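Local structure of fructose-bisphosphatase (Pyrococcus horikoshii, 1VDW) at residues R7-A10 and I11-R15; T247-R250 and S251-K254; L172-I175 and A176-L179. The protein probably hydrolyses fructose 1,6-bisphosphate to fructose 6-phosphate and phosphate with the help of magnesium, as a homodimer of the inositol monophosphatase superfamily. All coordinates share one frame; numbering follows the deposited sequence.

In the fold
All three contacts are local, each joining successive turns of one helix or a helix to the loop at its end; they follow one another in series, and none nests in or crosses another. Contact 1 lies within helix 3-20, which packs against both strand 110-118 and helix 45-60. Contact 3 comes next along the chain and closes the loop between strand 168-170 and helix 175-184 near the centre of the chain, beside D87 and D201 of the predicted magnesium site. Contact 2 ends the chain, where helix 242-250 gives way to the C-terminal tail. The centres of contacts 1 and 2 are about 40 Å apart, on opposite sides of the chain's centre.

Contact 1: residues R7-A10 and I11-R15; sequences RKIA and IDIIR
K8 and D12, one helical turn apart, join in a salt bridge over the outer surface of helix 3-20. The lysine reaches its mate by a single bend: CG stands opposite the backbone N (chi1 -178°), the chain turns sharply at chi2 (-87°), and from there CD, CE and NZ run out nearly straight. NZ ends 2.8 Å from D12 OD2, using the syn lone pair of that oxygen. CD and CE also lie close to it, with K8 CE 3.4 Å from D12 OD2, and the aliphatic stem thus shares the approach. The aspartate answers by swinging its carboxylate beside its own backbone N (chi1 -67°), back over the preceding turn. OD2 has a second cation in K57 of helix 45-60, and two positive charges would probably hold the group firmly ionised.

OD1 is used differently. A water donates to D12 OD1 at 2.8 Å and to K8 O at 3.1 Å. K8 O thus takes this water as well as the routine helical hydrogen bond from D12 N, while the carboxylate is tied to the preceding turn, directly through OD2 and by the water through OD1.

On the side facing the protein interior the chemistry is apolar. I9 CG2 lies 4.0 Å from I13 CD1, and the I13 side chain goes on to meet I54 and F58 of helix 45-60. A10 presses on Y113 and F115, and I14 on Y117 and L124. R7 turns away from this contact to form a salt bridge with E126. Near the far end, I11 CG2 sits 3.7 Å above the centre of the R15 guanidinium plane. Charged partners four residues apart on one face and aliphatic side chains on another make this an amphipathic helix, packed against both helix 45-60 and strands 110-118 and 123-128 of the large mixed sheet.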
# COMPACT_ATOMS: atom_id res chain seq x y z
N ARG A 7 -25.03 -12.78 -3.20
CA ARG A 7 -24.73 -11.37 -3.07
C ARG A 7 -25.32 -10.83 -1.76
O ARG A 7 -24.75 -9.94 -1.13
CB ARG A 7 -25.26 -10.60 -4.28
CG ARG A 7 -24.68 -11.12 -5.60
CD ARG A 7 -25.12 -10.31 -6.81
NE ARG A 7 -24.48 -9.00 -6.88
CZ ARG A 7 -24.66 -8.14 -7.87
NH1 ARG A 7 -25.47 -8.44 -8.88
NH2 ARG A 7 -24.03 -6.97 -7.87
N LYS A 8 -26.45 -11.40 -1.34
CA LYS A 8 -27.08 -10.99 -0.08
C LYS A 8 -26.16 -11.40 1.06
O LYS A 8 -25.99 -10.67 2.04
CB LYS A 8 -28.45 -11.68 0.06
CG LYS A 8 -29.25 -11.32 1.32
CD LYS A 8 -28.91 -12.20 2.51
CE LYS A 8 -29.80 -11.89 3.70
NZ LYS A 8 -29.50 -12.75 4.88
N ILE A 9 -25.55 -12.58 0.93
CA ILE A 9 -24.63 -13.07 1.95
C ILE A 9 -23.41 -12.15 2.04
O ILE A 9 -22.89 -11.90 3.13
CB ILE A 9 -24.20 -14.51 1.64
CG1 ILE A 9 -25.42 -15.43 1.72
CG2 ILE A 9 -23.12 -14.97 2.61
CD1 ILE A 9 -25.14 -16.88 1.41
N ALA A 10 -22.95 -11.65 0.90
CA ALA A 10 -21.79 -10.76 0.88
C ALA A 10 -22.09 -9.53 1.74
O ALA A 10 -21.24 -9.06 2.50
CB ALA A 10 -21.47 -10.34 -0.55
N ILE A 11 -23.31 -9.00 1.62
CA ILE A 11 -23.69 -7.84 2.40
C ILE A 11 -23.74 -8.16 3.89
O ILE A 11 -23.32 -7.35 4.71
CB ILE A 11 -25.05 -7.27 1.95
CG1 ILE A 11 -24.98 -6.88 0.47
CG2 ILE A 11 -25.43 -6.08 2.81
CD1 ILE A 11 -23.88 -5.90 0.14
N ASP A 12 -24.25 -9.34 4.25
CA ASP A 12 -24.29 -9.71 5.66
C ASP A 12 -22.85 -9.70 6.18
O ASP A 12 -22.59 -9.26 7.30
CB ASP A 12 -24.86 -11.12 5.86
CG ASP A 12 -26.33 -11.23 5.49
OD1 ASP A 12 -27.05 -10.21 5.54
OD2 ASP A 12 -26.77 -12.35 5.17
N ILE A 13 -21.93 -10.19 5.36
CA ILE A 13 -20.52 -10.23 5.74
C ILE A 13 -19.93 -8.83 5.89
O ILE A 13 -19.19 -8.57 6.84
CB ILE A 13 -19.72 -11.07 4.73
CG1 ILE A 13 -20.13 -12.54 4.87
CG2 ILE A 13 -18.22 -10.89 4.96
CD1 ILE A 13 -19.57 -13.45 3.80
N ILE A 14 -20.25 -7.93 4.97
CA ILE A 14 -19.75 -6.56 5.07
C ILE A 14 -20.17 -6.01 6.42
O ILE A 14 -19.36 -5.46 7.17
CB ILE A 14 -20.33 -5.64 3.96
CG1 ILE A 14 -19.67 -5.95 2.62
CG2 ILE A 14 -20.12 -4.17 4.32
CD1 ILE A 14 -20.20 -5.13 1.46
N ARG A 15 -21.45 -6.18 6.75
CA ARG A 15 -21.97 -5.69 8.02
C ARG A 15 -21.31 -6.35 9.22
O ARG A 15 -20.93 -5.67 10.18
CB ARG A 15 -23.49 -5.89 8.06
CG ARG A 15 -24.21 -5.03 7.04
CD ARG A 15 -25.68 -5.39 6.94
NE ARG A 15 -26.37 -4.47 6.04
CZ ARG A 15 -27.57 -4.70 5.51
NH1 ARG A 15 -28.21 -5.82 5.78
NH2 ARG A 15 -28.11 -3.80 4.71
O HOH W 1 -28.00 -8.67 3.41

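Contact 2: residues T247-R250 and S251-K254; sequences TILR and SIEK
S251 and T247 meet where helix 242-250 runs out into the C-terminal tail, a helix end fastened by a serine that bonds back to a carbonyl four residues earlier. S251 OG donates to T247 O at 2.8 Å, the donor tilted 31° from the carbonyl plane. The torsion responsible is chi1 (-56°), which sets OG beside the serine's own backbone N and so brings it back over the last turn. S251 N adds a weak bond to the same oxygen, which is therefore gripped twice by one residue. The threonine hydroxyl looks the other way and bonds to E243 O.

The backbone tightens here. S251 N donates to I248 O at 3.0 Å from above the carbonyl plane, a bond to the third residue back, and I252 N reaches L249 O in a long, weak but nearly straight bond of 3.4 Å.

Beyond the turn, the I252 and L249 side chains run alongside each other in the same direction, with CD1 of the isoleucine 4.0 Å from L249 CD2. The pair continues the apolar layer that I248 forms over strands 189-193 and 234-239: I252 touches I193, and L249 touches I237. Farther along, the tail joins K158 through backbone hydrogen bonds of K254. Where the chain leaves the helix, a water donates to R250 O at 3.3 Å and to I252 O at 3.0 Å.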
# COMPACT_ATOMS: atom_id res chain seq x y z
N THR A 247 6.67 -11.52 -21.26
CA THR A 247 7.92 -10.82 -20.98
C THR A 247 8.31 -11.04 -19.52
O THR A 247 9.48 -11.24 -19.20
CB THR A 247 7.79 -9.31 -21.24
OG1 THR A 247 7.61 -9.09 -22.65
CG2 THR A 247 9.04 -8.57 -20.77
N ILE A 248 7.31 -11.02 -18.63
CA ILE A 248 7.57 -11.24 -17.22
C ILE A 248 8.11 -12.65 -17.01
O ILE A 248 9.09 -12.85 -16.29
CB ILE A 248 6.28 -11.04 -16.38
CG1 ILE A 248 5.90 -9.55 -16.39
CG2 ILE A 248 6.50 -11.53 -14.95
CD1 ILE A 248 4.54 -9.26 -15.77
N LEU A 249 7.48 -13.63 -17.64
CA LEU A 249 7.93 -15.02 -17.51
C LEU A 249 9.38 -15.17 -17.98
O LEU A 249 10.17 -15.86 -17.35
CB LEU A 249 7.02 -15.95 -18.30
CG LEU A 249 5.60 -16.13 -17.74
CD1 LEU A 249 4.78 -17.00 -18.69
CD2 LEU A 249 5.66 -16.77 -16.36
N ARG A 250 9.71 -14.52 -19.09
CA ARG A 250 11.07 -14.59 -19.63
C ARG A 250 12.08 -13.88 -18.74
O ARG A 250 13.28 -14.16 -18.81
CB ARG A 250 11.13 -13.98 -21.03
CG ARG A 250 10.44 -14.78 -22.11
CD ARG A 250 10.90 -14.37 -23.51
NE ARG A 250 10.72 -12.95 -23.79
CZ ARG A 250 9.55 -12.37 -24.02
NH1 ARG A 250 8.44 -13.10 -24.01
NH2 ARG A 250 9.48 -11.07 -24.25
N SER A 251 11.60 -12.98 -17.89
CA SER A 251 12.47 -12.22 -17.01
C SER A 251 12.60 -12.75 -15.59
O SER A 251 13.29 -12.15 -14.76
CB SER A 251 12.00 -10.76 -16.96
OG SER A 251 11.94 -10.20 -18.25
N ILE A 252 11.93 -13.86 -15.30
CA ILE A 252 11.99 -14.43 -13.96
C ILE A 252 13.40 -14.91 -13.62
O ILE A 252 14.04 -15.60 -14.42
CB ILE A 252 10.99 -15.60 -13.79
CG1 ILE A 252 9.56 -15.05 -13.84
CG2 ILE A 252 11.23 -16.32 -12.47
CD1 ILE A 252 8.48 -16.09 -13.66
N GLU A 253 13.87 -14.52 -12.44
CA GLU A 253 15.20 -14.90 -11.97
C GLU A 253 15.08 -15.69 -10.67
O GLU A 253 14.01 -15.75 -10.07
CB GLU A 253 16.04 -13.64 -11.74
CG GLU A 253 16.34 -12.84 -13.00
CD GLU A 253 17.01 -11.51 -12.70
OE1 GLU A 253 16.34 -10.60 -12.17
OE2 GLU A 253 18.22 -11.38 -12.99
N LYS A 254 16.19 -16.29 -10.24
CA LYS A 254 16.18 -17.06 -9.01
C LYS A 254 16.43 -16.14 -7.81
O LYS A 254 16.79 -14.97 -8.05
CB LYS A 254 17.27 -18.14 -9.05
CG LYS A 254 17.22 -19.12 -7.89
CD LYS A 254 18.42 -20.06 -7.89
CE LYS A 254 19.72 -19.31 -7.63
NZ LYS A 254 20.89 -20.23 -7.57
OXT LYS A 254 16.28 -16.60 -6.66
O HOH W 2 15.70 -14.52 -16.67

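Contact 3: residues L172-I175 and A176-L179; sequences LGAI and ALEL. With EDO (1,2-ethanediol), chain C.
L172 and E178 meet where the loop after strand 168-170 turns into helix 175-184, with A174 at the N-cap position. This helix start borders the predicted magnesium site of the inositol monophosphatase fold and probably lines part of the substrate pocket, as in inositol monophosphatases. E178 reaches back from the first turn to hold the loop: its OE2 receives L172 N at 2.9 Å in an almost straight bond (172°), the donor standing above the carboxylate plane. With CG beside its own backbone N (chi1 -75°) and the chain extended beyond it, the glutamate crosses the leucine side chain at a slant, with L172 CD1 3.7 Å from E178 CG.

Both carboxylate oxygens have further partners, OE1 in the hydroxyl of Y154 and OE2 in that of S152, so that the buried group is held from several sides. A glutamine here would probably leave L172 N or a neighbouring hydroxyl without its acceptor, because its amide nitrogen donates where a carboxylate oxygen accepts. G173 has a backbone conformation at which a side chain would jam against L172 O. L172 also packs on L172 of the second subunit, so this loop reaches the dimer interface.

The helix begins with E178 N donating to A174 O at 3.1 Å, and L179 N to I175 O at 2.9 Å. I175 CG1 lies 4.3 Å from L179 CD1, one turn on. The first amides of the helix face the site: A176 N bonds to D87, a predicted metal ligand, while an ethanediol, probably from the crystallisation liquor, bonds to D87 as well. Its O2 accepts I175 N at 3.0 Å, and its C2 lies 3.6 Å from I175 CG2.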
# COMPACT_ATOMS: atom_id res chain seq x y z
N LEU A 172 1.92 -4.54 -1.66
CA LEU A 172 0.99 -4.06 -0.64
C LEU A 172 0.70 -4.93 0.56
O LEU A 172 0.26 -4.40 1.59
CB LEU A 172 -0.33 -3.67 -1.33
CG LEU A 172 -0.17 -2.71 -2.51
CD1 LEU A 172 -1.55 -2.36 -3.07
CD2 LEU A 172 0.57 -1.46 -2.08
N GLY A 173 0.93 -6.23 0.46
CA GLY A 173 0.66 -7.10 1.59
C GLY A 173 -0.76 -7.64 1.65
O GLY A 173 -1.18 -8.13 2.70
N ALA A 174 -1.49 -7.56 0.55
CA ALA A 174 -2.86 -8.08 0.47
C ALA A 174 -3.12 -8.42 -1.00
O ALA A 174 -3.66 -7.61 -1.76
CB ALA A 174 -3.86 -7.05 0.96
N ILE A 175 -2.74 -9.63 -1.38
CA ILE A 175 -2.87 -10.05 -2.77
C ILE A 175 -4.29 -9.93 -3.33
O ILE A 175 -4.46 -9.69 -4.53
CB ILE A 175 -2.34 -11.51 -2.94
CG1 ILE A 175 -1.89 -11.72 -4.39
CG2 ILE A 175 -3.41 -12.53 -2.57
CD1 ILE A 175 -0.64 -10.93 -4.75
N ALA A 176 -5.31 -10.10 -2.49
CA ALA A 176 -6.68 -9.98 -2.98
C ALA A 176 -6.90 -8.58 -3.53
O ALA A 176 -7.51 -8.41 -4.58
CB ALA A 176 -7.68 -10.27 -1.86
N LEU A 177 -6.41 -7.58 -2.81
CA LEU A 177 -6.57 -6.21 -3.27
C LEU A 177 -5.74 -5.94 -4.51
O LEU A 177 -6.17 -5.23 -5.41
CB LEU A 177 -6.17 -5.20 -2.19
CG LEU A 177 -7.09 -5.13 -0.98
CD1 LEU A 177 -6.61 -4.02 -0.07
CD2 LEU A 177 -8.53 -4.87 -1.42
N GLU A 178 -4.54 -6.51 -4.57
CA GLU A 178 -3.72 -6.27 -5.73
C GLU A 178 -4.37 -6.85 -6.98
O GLU A 178 -4.35 -6.23 -8.04
CB GLU A 178 -2.30 -6.78 -5.46
CG GLU A 178 -1.59 -5.79 -4.51
CD GLU A 178 -0.43 -6.37 -3.74
OE1 GLU A 178 -0.64 -7.32 -2.97
OE2 GLU A 178 0.70 -5.85 -3.90
N LEU A 179 -5.00 -8.01 -6.85
CA LEU A 179 -5.71 -8.61 -7.97
C LEU A 179 -6.95 -7.78 -8.31
O LEU A 179 -7.30 -7.61 -9.48
CB LEU A 179 -6.09 -10.06 -7.65
CG LEU A 179 -4.89 -11.02 -7.69
CD1 LEU A 179 -5.27 -12.34 -7.05
CD2 LEU A 179 -4.45 -11.23 -9.14
C1 EDO C . -0.95 -13.59 1.64
O1 EDO C . -1.36 -13.25 2.96
C2 EDO C . -1.94 -12.98 0.63
O2 EDO C . -1.96 -11.54 0.76